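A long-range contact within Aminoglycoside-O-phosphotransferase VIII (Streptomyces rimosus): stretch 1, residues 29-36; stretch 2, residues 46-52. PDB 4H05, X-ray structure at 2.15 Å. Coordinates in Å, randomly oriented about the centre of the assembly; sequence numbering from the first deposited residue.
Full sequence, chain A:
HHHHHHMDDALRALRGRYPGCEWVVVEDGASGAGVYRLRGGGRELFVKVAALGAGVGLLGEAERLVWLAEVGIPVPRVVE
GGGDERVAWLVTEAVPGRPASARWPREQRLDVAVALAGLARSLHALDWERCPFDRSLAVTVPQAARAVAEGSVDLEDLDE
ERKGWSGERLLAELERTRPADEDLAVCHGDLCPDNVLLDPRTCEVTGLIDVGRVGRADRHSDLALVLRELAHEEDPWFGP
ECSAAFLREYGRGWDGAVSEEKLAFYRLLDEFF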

# COMPACT_ATOMS: atom_id res chain seq x y z
N GLY A 29 -11.14 4.67 13.26
CA GLY A 29 -11.92 5.39 12.23
C GLY A 29 -13.33 4.82 12.19
O GLY A 29 -13.52 3.68 12.62
N ALA A 30 -14.31 5.59 11.70
CA ALA A 30 -15.75 5.19 11.67
C ALA A 30 -16.28 4.78 13.06
O ALA A 30 -15.97 5.45 14.03
CB ALA A 30 -16.00 4.11 10.62
N SER A 31 -17.08 3.71 13.16
CA SER A 31 -17.37 3.06 14.47
C SER A 31 -16.03 2.55 15.07
O SER A 31 -15.22 3.36 15.54
CB SER A 31 -18.40 1.89 14.35
OG SER A 31 -19.76 2.31 14.24
N GLY A 32 -15.79 1.24 15.05
CA GLY A 32 -14.47 0.71 15.36
C GLY A 32 -13.79 0.30 14.06
O GLY A 32 -13.23 -0.79 13.99
N ALA A 33 -13.81 1.17 13.05
CA ALA A 33 -13.54 0.78 11.66
C ALA A 33 -12.13 1.01 11.10
O ALA A 33 -11.98 1.78 10.16
CB ALA A 33 -14.56 1.44 10.73
N GLY A 34 -11.15 0.27 11.60
CA GLY A 34 -9.84 0.23 11.00
C GLY A 34 -9.03 -1.06 11.11
O GLY A 34 -9.33 -2.06 10.47
N VAL A 35 -7.94 -0.96 11.87
CA VAL A 35 -6.84 -1.89 11.83
C VAL A 35 -6.50 -2.27 13.26
O VAL A 35 -6.31 -1.40 14.09
CB VAL A 35 -5.60 -1.24 11.16
CG1 VAL A 35 -4.37 -2.19 11.25
CG2 VAL A 35 -5.91 -0.88 9.69
N TYR A 36 -6.43 -3.57 13.55
CA TYR A 36 -6.09 -4.08 14.87
C TYR A 36 -5.05 -5.19 14.80
O TYR A 36 -4.99 -5.93 13.80
CB TYR A 36 -7.34 -4.63 15.58
CG TYR A 36 -8.52 -3.69 15.58
CD1 TYR A 36 -8.75 -2.84 16.63
CD2 TYR A 36 -9.41 -3.68 14.52
CE1 TYR A 36 -9.81 -1.96 16.63
CE2 TYR A 36 -10.50 -2.83 14.52
CZ TYR A 36 -10.67 -1.95 15.58
OH TYR A 36 -11.74 -1.11 15.59
N PHE A 46 -3.30 -9.84 12.39
CA PHE A 46 -3.75 -8.53 11.98
C PHE A 46 -5.20 -8.60 11.51
O PHE A 46 -5.57 -9.49 10.72
CB PHE A 46 -2.90 -8.07 10.76
CG PHE A 46 -1.46 -7.73 11.05
CD1 PHE A 46 -0.57 -7.50 9.97
CD2 PHE A 46 -0.93 -7.65 12.36
CE1 PHE A 46 0.77 -7.18 10.19
CE2 PHE A 46 0.42 -7.33 12.56
CZ PHE A 46 1.27 -7.10 11.47
N VAL A 47 -6.02 -7.62 11.92
CA VAL A 47 -7.47 -7.56 11.55
C VAL A 47 -7.77 -6.19 11.01
O VAL A 47 -7.40 -5.19 11.61
CB VAL A 47 -8.38 -7.81 12.74
CG1 VAL A 47 -9.81 -7.49 12.38
CG2 VAL A 47 -8.18 -9.23 13.29
N LYS A 48 -8.36 -6.17 9.82
CA LYS A 48 -8.74 -4.94 9.14
C LYS A 48 -10.24 -5.04 8.95
O LYS A 48 -10.76 -6.07 8.53
CB LYS A 48 -8.03 -4.78 7.77
CG LYS A 48 -6.56 -4.42 7.90
CD LYS A 48 -5.74 -4.33 6.60
CE LYS A 48 -6.40 -3.54 5.52
NZ LYS A 48 -5.56 -3.53 4.29
N VAL A 49 -10.93 -3.97 9.30
CA VAL A 49 -12.35 -3.86 9.01
C VAL A 49 -12.51 -2.51 8.32
O VAL A 49 -11.91 -1.51 8.73
CB VAL A 49 -13.19 -3.95 10.33
CG1 VAL A 49 -14.67 -4.18 10.04
CG2 VAL A 49 -12.68 -5.08 11.20
N ALA A 50 -13.27 -2.47 7.23
CA ALA A 50 -13.33 -1.24 6.46
C ALA A 50 -14.75 -0.64 6.32
O ALA A 50 -15.75 -1.37 6.06
CB ALA A 50 -12.75 -1.47 5.11
N ALA A 51 -14.76 0.70 6.48
CA ALA A 51 -15.92 1.58 6.21
C ALA A 51 -16.23 1.78 4.69
O ALA A 51 -15.58 2.59 4.02
CB ALA A 51 -15.71 2.94 6.92
N LEU A 52 -17.18 0.99 4.15
CA LEU A 52 -17.89 1.26 2.85
C LEU A 52 -17.36 0.51 1.56
O LEU A 52 -17.48 -0.72 1.43
CB LEU A 52 -18.06 2.78 2.62

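Three backbone hydrogen bonds hold the two stretches together. Y36 and V47 form an antiparallel hydrogen-bonded pair. Y36 N donates to V47 O at 2.7 Å, and V47 N donates to Y36 O at 2.7 Å. Further along, V49 N donates to G34 O at 2.8 Å. All three bonds are short and nearly straight, with angles at the hydrogen of 164° to 167°.

The ladder does not extend past G34. G34 N lies 3.5 Å from V49 O, but the angle is too poor for a hydrogen bond. Here stretch 1 is still loop, and its strand begins at V35.

V35 and K48 form the non-hydrogen-bonded pair between these rungs. Their CA atoms are 4.5 Å apart, against 5.0 Å between the CA atoms of Y36 and V47. Three CA-H...O contacts supplement the ladder. K48 CA lies 3.2 Å from G34 O, V35 CA lies 3.4 Å from V47 O, and F46 CA lies 3.4 Å from Y36 O. Each of these carbonyl oxygens therefore takes both an N-H and a CA-H from the opposing strand.

The side chains of V35 and K48 share one face of the sheet. V35 is in the t rotamer, and its CG2 comes within 4.0 Å of K48 CG. The aliphatic part of the lysine thus packs beside the valine. The end of K48 leads away from stretch 1, and its NZ is hydrogen-bonded elsewhere in the structure. A long side chain suits this place, since it combines apolar packing with a distant polar end.

Y36 and V47 lie on the other face, and both are buried. Y36 has chi1 at -50° (m) and V47 has chi1 at 170° (t). Their side chains make a loose apolar contact, Y36 CD2 to V47 CG1 at 4.4 Å. Y36 has the largest area covered by the other stretch, 75 Å². V49 is also buried, and stretch 1 covers 61 Å² of it. Branched and aromatic residues are common in strands, and their apolar surface suits such buried positions.

Beyond the strand pairing, the contact is made by small residues. A51, where the chain turns a corner, points its CB toward stretch 1. It meets A30, CB to CB at 3.9 Å, and A33, CB to CB at 4.3 Å. The methyl groups provide modest apolar contact at this end. A30 is poorly ordered, so its part is less certain. In all, the two stretches bury 395 Å², both sides summed.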